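Local structure of superoxide dismutase [Fe] (Methanothermobacter thermautotrophicus, 1MA1) at residues Lys7-Pro12 with Ala47-Leu52; Glu97-Leu102 with Glu196-Phe201; Ile125-Ser130 with Asn179-Tyr184. The protein destroys superoxide radicals, converting two of them with two protons into hydrogen peroxide and dioxygen at one iron ion in each subunit of a homotetramer. All coordinates share one frame; numbering follows the deposited sequence.

Contact 1 (Lys7-Pro12 with Ala47-Leu52); sequences KFYELP and ALLRKL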
loop_
_atom_site.group_PDB
_atom_site.type_symbol
_atom_site.label_atom_id
_atom_site.label_comp_id
_atom_site.label_asym_id
_atom_site.label_seq_id
_atom_site.Cartn_x
_atom_site.Cartn_y
_atom_site.Cartn_z
ATOM N N LYS A 7 27.120 -3.716 13.458
ATOM C CA LYS A 7 26.322 -3.388 14.621
ATOM C C LYS A 7 24.835 -3.619 14.347
ATOM O O LYS A 7 24.380 -3.530 13.205
ATOM C CB LYS A 7 26.614 -1.947 15.030
ATOM C CG LYS A 7 26.032 -1.557 16.365
ATOM C CD LYS A 7 26.796 -0.407 17.014
ATOM C CE LYS A 7 26.741 0.862 16.187
ATOM N NZ LYS A 7 27.286 2.036 16.911
ATOM N N PHE A 8 24.085 -3.951 15.392
ATOM C CA PHE A 8 22.749 -4.520 15.223
ATOM C C PHE A 8 21.729 -3.903 16.157
ATOM O O PHE A 8 22.067 -3.124 17.044
ATOM C CB PHE A 8 22.777 -6.029 15.448
ATOM C CG PHE A 8 23.493 -6.786 14.372
ATOM C CD1 PHE A 8 22.855 -7.081 13.173
ATOM C CD2 PHE A 8 24.830 -7.176 14.534
ATOM C CE1 PHE A 8 23.532 -7.754 12.146
ATOM C CE2 PHE A 8 25.516 -7.845 13.514
ATOM C CZ PHE A 8 24.865 -8.132 12.325
ATOM N N TYR A 9 20.470 -4.255 15.956
ATOM C CA TYR A 9 19.401 -3.715 16.773
ATOM C C TYR A 9 19.270 -4.520 18.054
ATOM O O TYR A 9 19.483 -5.730 18.054
ATOM C CB TYR A 9 18.089 -3.749 15.987
ATOM C CG TYR A 9 18.007 -2.716 14.891
ATOM C CD1 TYR A 9 17.856 -1.359 15.196
ATOM C CD2 TYR A 9 18.056 -3.088 13.544
ATOM C CE1 TYR A 9 17.757 -0.409 14.193
ATOM C CE2 TYR A 9 17.959 -2.145 12.536
ATOM C CZ TYR A 9 17.810 -0.811 12.862
ATOM O OH TYR A 9 17.762 0.135 11.868
ATOM N N GLU A 10 18.919 -3.844 19.141
ATOM C CA GLU A 10 18.538 -4.528 20.373
ATOM C C GLU A 10 17.228 -4.011 20.950
ATOM O O GLU A 10 16.882 -2.837 20.788
ATOM C CB GLU A 10 19.652 -4.378 21.397
ATOM C CG GLU A 10 20.904 -5.143 21.017
ATOM C CD GLU A 10 22.081 -4.815 21.907
ATOM O OE1 GLU A 10 23.132 -5.498 21.786
ATOM O OE2 GLU A 10 21.949 -3.871 22.721
ATOM N N LEU A 11 16.494 -4.887 21.630
ATOM C CA LEU A 11 15.291 -4.466 22.333
ATOM C C LEU A 11 15.662 -3.467 23.417
ATOM O O LEU A 11 16.399 -3.792 24.346
ATOM C CB LEU A 11 14.594 -5.666 22.962
ATOM C CG LEU A 11 13.220 -5.362 23.568
ATOM C CD1 LEU A 11 12.240 -4.972 22.440
ATOM C CD2 LEU A 11 12.693 -6.573 24.340
ATOM N N PRO A 12 15.171 -2.227 23.309
ATOM C CA PRO A 12 15.419 -1.238 24.362
ATOM C C PRO A 12 14.631 -1.583 25.609
ATOM O O PRO A 12 13.527 -2.123 25.525
ATOM C CB PRO A 12 14.965 0.063 23.725
ATOM C CG PRO A 12 13.827 -0.384 22.878
ATOM C CD PRO A 12 14.333 -1.666 22.239
ATOM N N ALA A 47 17.842 -10.026 11.049
ATOM C CA ALA A 47 17.971 -11.146 10.131
ATOM C C ALA A 47 18.263 -10.596 8.769
ATOM O O ALA A 47 19.049 -11.156 8.014
ATOM C CB ALA A 47 16.704 -11.951 10.084
ATOM N N LEU A 48 17.625 -9.482 8.453
ATOM C CA LEU A 48 17.684 -8.924 7.116
ATOM C C LEU A 48 19.031 -8.252 6.911
ATOM O O LEU A 48 19.641 -8.365 5.848
ATOM C CB LEU A 48 16.554 -7.924 6.937
ATOM C CG LEU A 48 16.395 -7.323 5.557
ATOM C CD1 LEU A 48 16.238 -8.412 4.517
ATOM C CD2 LEU A 48 15.182 -6.442 5.581
ATOM N N LEU A 49 19.501 -7.554 7.939
ATOM C CA LEU A 49 20.813 -6.952 7.870
ATOM C C LEU A 49 21.857 -8.018 7.591
ATOM O O LEU A 49 22.719 -7.837 6.742
ATOM C CB LEU A 49 21.151 -6.218 9.167
ATOM C CG LEU A 49 20.367 -4.926 9.437
ATOM C CD1 LEU A 49 20.815 -4.303 10.744
ATOM C CD2 LEU A 49 20.593 -3.958 8.306
ATOM N N ARG A 50 21.779 -9.144 8.284
ATOM C CA ARG A 50 22.749 -10.202 8.064
ATOM C C ARG A 50 22.652 -10.769 6.643
ATOM O O ARG A 50 23.670 -11.045 5.990
ATOM C CB ARG A 50 22.556 -11.318 9.084
ATOM C CG ARG A 50 23.051 -10.970 10.473
ATOM C CD ARG A 50 23.066 -12.204 11.367
ATOM N NE ARG A 50 21.724 -12.765 11.535
ATOM C CZ ARG A 50 20.855 -12.349 12.451
ATOM N NH1 ARG A 50 21.204 -11.371 13.297
ATOM N NH2 ARG A 50 19.637 -12.884 12.495
ATOM N N LYS A 51 21.426 -10.936 6.167
ATOM C CA LYS A 51 21.196 -11.386 4.809
ATOM C C LYS A 51 21.904 -10.478 3.789
ATOM O O LYS A 51 22.589 -10.963 2.888
ATOM C CB LYS A 51 19.698 -11.419 4.546
ATOM C CG LYS A 51 19.306 -11.879 3.165
ATOM C CD LYS A 51 17.803 -11.654 2.935
ATOM C CE LYS A 51 17.331 -12.150 1.564
ATOM N NZ LYS A 51 17.422 -13.645 1.398
ATOM N N LEU A 52 21.742 -9.165 3.940
ATOM C CA LEU A 52 22.348 -8.224 3.023
ATOM C C LEU A 52 23.864 -8.195 3.175
ATOM O O LEU A 52 24.579 -8.049 2.187
ATOM C CB LEU A 52 21.783 -6.814 3.229
ATOM C CG LEU A 52 20.320 -6.559 2.829
ATOM C CD1 LEU A 52 20.020 -5.103 3.059
ATOM C CD2 LEU A 52 20.042 -6.916 1.380
#
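In the alpha-hairpin domain of this iron superoxide dismutase, the extended N-terminal segment Lys7-Pro12 lies against the long helix 27-57. No hydrogen bond joins it to Ala47-Leu52; the contact is apolar. Within Ala47-Leu52 the first residue to take part is Leu49, whose CB is directed at the extended segment. Its CG stands beside the backbone N (chi1 -70°). CD1 reaches the ring atoms CD2 and CE2 of Tyr9, with 4.0 Å between Leu49 CD1 and Tyr9 CE2. The two side chains cross at about a right angle. The same leucine offers its CB to the Phe8 ring, Leu49 CB lying 4.1 Å from Phe8 CE1. Phe8 and Leu49 run past each other in opposite directions. One leucine thus meets two aromatic rings. Tyr9 is buried and also meets Tyr78 of helix 64-86, the other arm of the hairpin, while its backbone N is held by Asn46 OD1. Arg143 of a second subunit hydrogen-bonds to Lys7 O and makes a cation-pi contact with Phe8. Next along the helix, Arg50 crosses Phe8 at about a right angle. It touches with its aliphatic part, Arg50 CG being 3.7 Å from Phe8 CE1 and 3.8 Å from Phe8 CZ.

Contact 2 (Glu97-Leu102 with Glu196-Phe201); sequences EPSGKL and EVEKRF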
loop_
_atom_site.group_PDB
_atom_site.type_symbol
_atom_site.label_atom_id
_atom_site.label_comp_id
_atom_site.label_asym_id
_atom_site.label_seq_id
_atom_site.Cartn_x
_atom_site.Cartn_y
_atom_site.Cartn_z
ATOM N N GLU A 97 -2.080 18.305 29.674
ATOM C CA GLU A 97 -1.709 18.798 28.364
ATOM C C GLU A 97 -0.350 19.480 28.326
ATOM O O GLU A 97 0.225 19.797 29.360
ATOM C CB GLU A 97 -2.800 19.722 27.797
ATOM C CG GLU A 97 -3.521 20.608 28.793
ATOM C CD GLU A 97 -4.638 21.452 28.148
ATOM O OE1 GLU A 97 -4.337 22.415 27.394
ATOM O OE2 GLU A 97 -5.823 21.147 28.398
ATOM N N PRO A 98 0.198 19.675 27.117
ATOM C CA PRO A 98 1.573 20.174 27.014
ATOM C C PRO A 98 1.650 21.655 27.333
ATOM O O PRO A 98 0.633 22.342 27.412
ATOM C CB PRO A 98 1.939 19.868 25.566
ATOM C CG PRO A 98 0.606 20.048 24.853
ATOM C CD PRO A 98 -0.369 19.358 25.788
ATOM N N SER A 99 2.863 22.153 27.513
ATOM C CA SER A 99 3.080 23.590 27.669
ATOM C C SER A 99 4.255 24.056 26.812
ATOM O O SER A 99 4.836 23.281 26.058
ATOM C CB SER A 99 3.349 23.899 29.126
ATOM O OG SER A 99 4.361 23.026 29.578
ATOM N N GLY A 100 4.610 25.326 26.933
ATOM C CA GLY A 100 5.743 25.823 26.186
ATOM C C GLY A 100 5.432 25.906 24.705
ATOM O O GLY A 100 4.265 26.025 24.316
ATOM N N LYS A 101 6.469 25.844 23.871
ATOM C CA LYS A 101 6.295 26.065 22.443
ATOM C C LYS A 101 5.308 25.077 21.844
ATOM O O LYS A 101 4.474 25.457 21.033
ATOM C CB LYS A 101 7.624 25.972 21.701
ATOM C CG LYS A 101 8.547 27.151 21.950
ATOM C CD LYS A 101 9.791 27.053 21.078
ATOM C CE LYS A 101 10.757 28.201 21.325
ATOM N NZ LYS A 101 12.007 28.066 20.497
ATOM N N LEU A 102 5.400 23.815 22.247
ATOM C CA LEU A 102 4.524 22.788 21.721
ATOM C C LEU A 102 3.080 23.211 21.936
ATOM O O LEU A 102 2.256 23.143 21.027
ATOM C CB LEU A 102 4.795 21.456 22.413
ATOM C CG LEU A 102 3.934 20.317 21.881
ATOM C CD1 LEU A 102 4.171 20.161 20.400
ATOM C CD2 LEU A 102 4.264 19.038 22.619
ATOM N N GLU A 196 8.518 14.641 27.292
ATOM C CA GLU A 196 9.349 14.010 26.268
ATOM C C GLU A 196 9.020 14.572 24.893
ATOM O O GLU A 196 9.918 14.874 24.098
ATOM C CB GLU A 196 9.136 12.490 26.264
ATOM C CG GLU A 196 9.879 11.728 25.174
ATOM C CD GLU A 196 11.373 11.985 25.199
ATOM O OE1 GLU A 196 11.913 12.202 26.311
ATOM O OE2 GLU A 196 12.013 11.960 24.121
ATOM N N VAL A 197 7.728 14.712 24.613
ATOM C CA VAL A 197 7.297 15.246 23.327
ATOM C C VAL A 197 7.768 16.686 23.188
ATOM O O VAL A 197 8.287 17.077 22.152
ATOM C CB VAL A 197 5.756 15.215 23.167
ATOM C CG1 VAL A 197 5.379 15.700 21.793
ATOM C CG2 VAL A 197 5.224 13.823 23.376
ATOM N N GLU A 198 7.585 17.467 24.245
ATOM C CA GLU A 198 8.137 18.811 24.313
ATOM C C GLU A 198 9.623 18.857 24.015
ATOM O O GLU A 198 10.068 19.687 23.238
ATOM C CB GLU A 198 7.867 19.416 25.692
ATOM C CG GLU A 198 6.458 19.977 25.865
ATOM C CD GLU A 198 6.073 20.181 27.321
ATOM O OE1 GLU A 198 6.945 20.559 28.140
ATOM O OE2 GLU A 198 4.892 19.977 27.651
ATOM N N LYS A 199 10.388 17.959 24.623
ATOM C CA LYS A 199 11.816 17.910 24.390
ATOM C C LYS A 199 12.112 17.602 22.928
ATOM O O LYS A 199 12.871 18.319 22.282
ATOM C CB LYS A 199 12.455 16.855 25.276
ATOM C CG LYS A 199 13.964 16.769 25.130
ATOM C CD LYS A 199 14.540 15.661 26.020
ATOM C CE LYS A 199 16.037 15.467 25.805
ATOM N NZ LYS A 199 16.606 14.439 26.744
ATOM N N ARG A 200 11.502 16.548 22.398
ATOM C CA ARG A 200 11.645 16.213 20.982
ATOM C C ARG A 200 11.380 17.413 20.075
ATOM O O ARG A 200 12.079 17.632 19.088
ATOM C CB ARG A 200 10.678 15.086 20.603
ATOM C CG ARG A 200 10.886 13.791 21.378
ATOM C CD ARG A 200 9.806 12.780 21.066
ATOM N NE ARG A 200 10.061 11.514 21.733
ATOM C CZ ARG A 200 9.241 10.472 21.682
ATOM N NH1 ARG A 200 8.119 10.562 20.985
ATOM N NH2 ARG A 200 9.533 9.350 22.328
ATOM N N PHE A 201 10.361 18.187 20.409
ATOM C CA PHE A 201 9.919 19.256 19.536
ATOM C C PHE A 201 10.952 20.360 19.527
ATOM O O PHE A 201 11.109 21.060 18.534
ATOM C CB PHE A 201 8.564 19.802 20.019
ATOM C CG PHE A 201 8.001 20.895 19.146
ATOM C CD1 PHE A 201 7.974 20.759 17.756
ATOM C CD2 PHE A 201 7.490 22.060 19.706
ATOM C CE1 PHE A 201 7.435 21.788 16.938
ATOM C CE2 PHE A 201 6.955 23.083 18.898
ATOM C CZ PHE A 201 6.928 22.942 17.515
#
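Two helices of the C-terminal domain of the iron/manganese superoxide dismutase family meet here: the N-terminal end of helix 100-110, with the loop before it, and helix 194-202 near the C-terminus. Leu102 is the main apolar residue. Its CG is anti to the backbone N (chi1 -178°), and its two methyls part. CD2 goes to Val197, with Leu102 CD2 3.6 Å from Val197 CG1. Leu102 CD1 lies over one face of the Phe201 ring in a CH-pi contact, 4.3 Å from the ring centroid. The ring also has Lys101 C at its edge, near its plane, 3.9 Å from Phe201 CE2. Tyr105, one turn further along helix 100-110, meets Phe201 edge-to-face. The polar link is made by Glu198. Its chain is extended beyond CG and brings the carboxylate to the loop. Ser99 N donates to Glu198 OE2 at 3.0 Å, and the bond is nearly straight (167°). The N-H comes from above the carboxylate plane, 59° out of it. Pro98 packs on the same oxygen, its CA 3.4 Å from Glu198 OE2. The other oxygen, Glu198 OE1, makes a long, weak ion pair with Lys195. An anionic group thus binds a backbone N-H close to the start of a helix, where the helix dipole would probably favour the charged carboxylate.

Contact 3 (Ile125-Ser130 with Asn179-Tyr184); sequences ISAEGS and NVRPDY
Arg181 points its guanidinium edge-on at three backbone carbonyls of Ile125-Ser130, where helix 113-125 ends and a loop begins, in the C-terminal domain. Its CG is anti to the backbone N (chi1 -180°), and the chain bends at chi3 (-80°). NH1 is gripped twice. Arg181 NH1 donates to Ala127 O at 2.8 Å, nearly straight (168°), in the guanidinium plane and on a lone pair of the carbonyl. Arg181 NH1 also donates to Ile125 O at 2.8 Å, a more bent bond that meets the carbonyl from above its plane. Arg181 NH2 donates to Gly129 O at 3.1 Å, again from above the carbonyl plane. Tyr173 OH accepts from NE, so every nitrogen of this buried group has a partner, and its rotation is fixed. Ile125 and Pro182 cross at about a right angle, Ile125 CG2 lying 3.8 Å from Pro182 CG. The Arg181 side chain is about 11 Å from the iron and about 8 Å from that of Asp167, an iron ligand. Glu128 forms salt bridges with Lys151 of a third subunit and Lys65 of a second. The contact joins the start of helix 181-188 to the loop running from helix 113-125 into strand 131-138.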
loop_
_atom_site.group_PDB
_atom_site.type_symbol
_atom_site.label_atom_id
_atom_site.label_comp_id
_atom_site.label_asym_id
_atom_site.label_seq_id
_atom_site.Cartn_x
_atom_site.Cartn_y
_atom_site.Cartn_z
ATOM N N ILE A 125 -8.111 6.156 15.640
ATOM C CA ILE A 125 -9.268 5.274 15.623
ATOM C C ILE A 125 -9.545 4.777 14.220
ATOM O O ILE A 125 -9.844 3.594 14.006
ATOM C CB ILE A 125 -10.520 5.996 16.194
ATOM C CG1 ILE A 125 -10.237 6.439 17.639
ATOM C CG2 ILE A 125 -11.711 5.059 16.170
ATOM C CD1 ILE A 125 -11.386 7.086 18.351
ATOM N N SER A 126 -9.445 5.682 13.253
ATOM C CA SER A 126 -9.944 5.390 11.906
ATOM C C SER A 126 -8.969 4.615 11.026
ATOM O O SER A 126 -9.311 4.278 9.902
ATOM C CB SER A 126 -10.316 6.681 11.194
ATOM O OG SER A 126 -9.159 7.452 10.968
ATOM N N ALA A 127 -7.766 4.346 11.527
ATOM C CA ALA A 127 -6.750 3.645 10.747
ATOM C C ALA A 127 -7.239 2.267 10.334
ATOM O O ALA A 127 -7.688 1.492 11.169
ATOM C CB ALA A 127 -5.466 3.502 11.563
ATOM N N GLU A 128 -7.134 1.958 9.049
ATOM C CA GLU A 128 -7.650 0.692 8.540
ATOM C C GLU A 128 -6.648 -0.394 8.849
ATOM O O GLU A 128 -5.616 -0.498 8.198
ATOM C CB GLU A 128 -7.907 0.765 7.025
ATOM C CG GLU A 128 -8.810 1.925 6.640
ATOM C CD GLU A 128 -8.959 2.107 5.133
ATOM O OE1 GLU A 128 -8.121 1.545 4.387
ATOM O OE2 GLU A 128 -9.907 2.822 4.699
ATOM N N GLY A 129 -6.954 -1.201 9.857
ATOM C CA GLY A 129 -6.049 -2.269 10.239
ATOM C C GLY A 129 -4.903 -1.738 11.066
ATOM O O GLY A 129 -5.064 -0.742 11.783
ATOM N N SER A 130 -3.748 -2.399 10.968
ATOM C CA SER A 130 -2.560 -2.050 11.757
ATOM C C SER A 130 -2.060 -0.661 11.396
ATOM O O SER A 130 -1.961 -0.321 10.217
ATOM C CB SER A 130 -1.436 -3.041 11.483
ATOM O OG SER A 130 -1.910 -4.366 11.486
ATOM N N ASN A 179 -12.009 -5.398 21.013
ATOM C CA ASN A 179 -12.257 -4.681 19.775
ATOM C C ASN A 179 -12.336 -3.164 19.976
ATOM O O ASN A 179 -12.341 -2.416 19.004
ATOM C CB ASN A 179 -13.556 -5.183 19.144
ATOM C CG ASN A 179 -14.756 -4.979 20.061
ATOM O OD1 ASN A 179 -14.885 -5.647 21.106
ATOM N ND2 ASN A 179 -15.632 -4.038 19.686
ATOM N N VAL A 180 -12.412 -2.702 21.220
ATOM C CA VAL A 180 -12.910 -1.354 21.470
ATOM C C VAL A 180 -11.784 -0.330 21.451
ATOM O O VAL A 180 -11.444 0.271 22.481
ATOM C CB VAL A 180 -13.678 -1.273 22.798
ATOM C CG1 VAL A 180 -14.204 0.139 23.042
ATOM C CG2 VAL A 180 -14.818 -2.241 22.752
ATOM N N ARG A 181 -11.224 -0.124 20.260
ATOM C CA ARG A 181 -10.053 0.725 20.062
ATOM C C ARG A 181 -10.246 2.131 20.638
ATOM O O ARG A 181 -9.310 2.740 21.160
ATOM C CB ARG A 181 -9.729 0.800 18.565
ATOM C CG ARG A 181 -8.522 1.655 18.242
ATOM C CD ARG A 181 -8.340 1.852 16.741
ATOM N NE ARG A 181 -7.714 0.705 16.102
ATOM C CZ ARG A 181 -7.475 0.620 14.796
ATOM N NH1 ARG A 181 -7.816 1.626 14.000
ATOM N NH2 ARG A 181 -6.903 -0.470 14.285
ATOM N N PRO A 182 -11.467 2.669 20.556
ATOM C CA PRO A 182 -11.684 4.018 21.088
ATOM C C PRO A 182 -11.431 4.165 22.595
ATOM O O PRO A 182 -10.992 5.221 23.051
ATOM C CB PRO A 182 -13.130 4.289 20.706
ATOM C CG PRO A 182 -13.239 3.587 19.380
ATOM C CD PRO A 182 -12.598 2.253 19.715
ATOM N N ASP A 183 -11.718 3.123 23.371
ATOM C CA ASP A 183 -11.473 3.196 24.807
ATOM C C ASP A 183 -9.988 3.215 25.074
ATOM O O ASP A 183 -9.521 3.933 25.964
ATOM C CB ASP A 183 -12.063 2.007 25.567
ATOM C CG ASP A 183 -13.579 2.056 25.672
ATOM O OD1 ASP A 183 -14.167 3.136 25.411
ATOM O OD2 ASP A 183 -14.174 1.001 26.031
ATOM N N TYR A 184 -9.240 2.413 24.323
ATOM C CA TYR A 184 -7.779 2.434 24.386
ATOM C C TYR A 184 -7.182 3.797 23.999
ATOM O O TYR A 184 -6.350 4.347 24.724
ATOM C CB TYR A 184 -7.219 1.349 23.479
ATOM C CG TYR A 184 -5.745 1.486 23.207
ATOM C CD1 TYR A 184 -5.285 2.060 22.029
ATOM C CD2 TYR A 184 -4.805 1.008 24.115
ATOM C CE1 TYR A 184 -3.915 2.145 21.758
ATOM C CE2 TYR A 184 -3.439 1.089 23.860
ATOM C CZ TYR A 184 -3.002 1.651 22.686
ATOM O OH TYR A 184 -1.646 1.673 22.454
#

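In the fold
The three contacts do not touch one another. Contact 1 belongs to the alpha-hairpin domain. Contacts 2 and 3 lie in the C-terminal domain, with contact 3 nested inside the loop that contact 2 closes; their helices 181-188 and 194-202 are consecutive in the chain. Contacts 1 and 2 sit on opposite sides of the chain's centre, about 32 Å apart between centres. All three are partly buried, with inner and exposed residues mixed. Their chemistry differs. Contact 1 is apolar, contact 2 adds one carboxylate bond to apolar packing, and contact 3 rests on a buried arginine near the iron site. Other subunits reach contacts 1 and 3, but none touches the segments of contact 2.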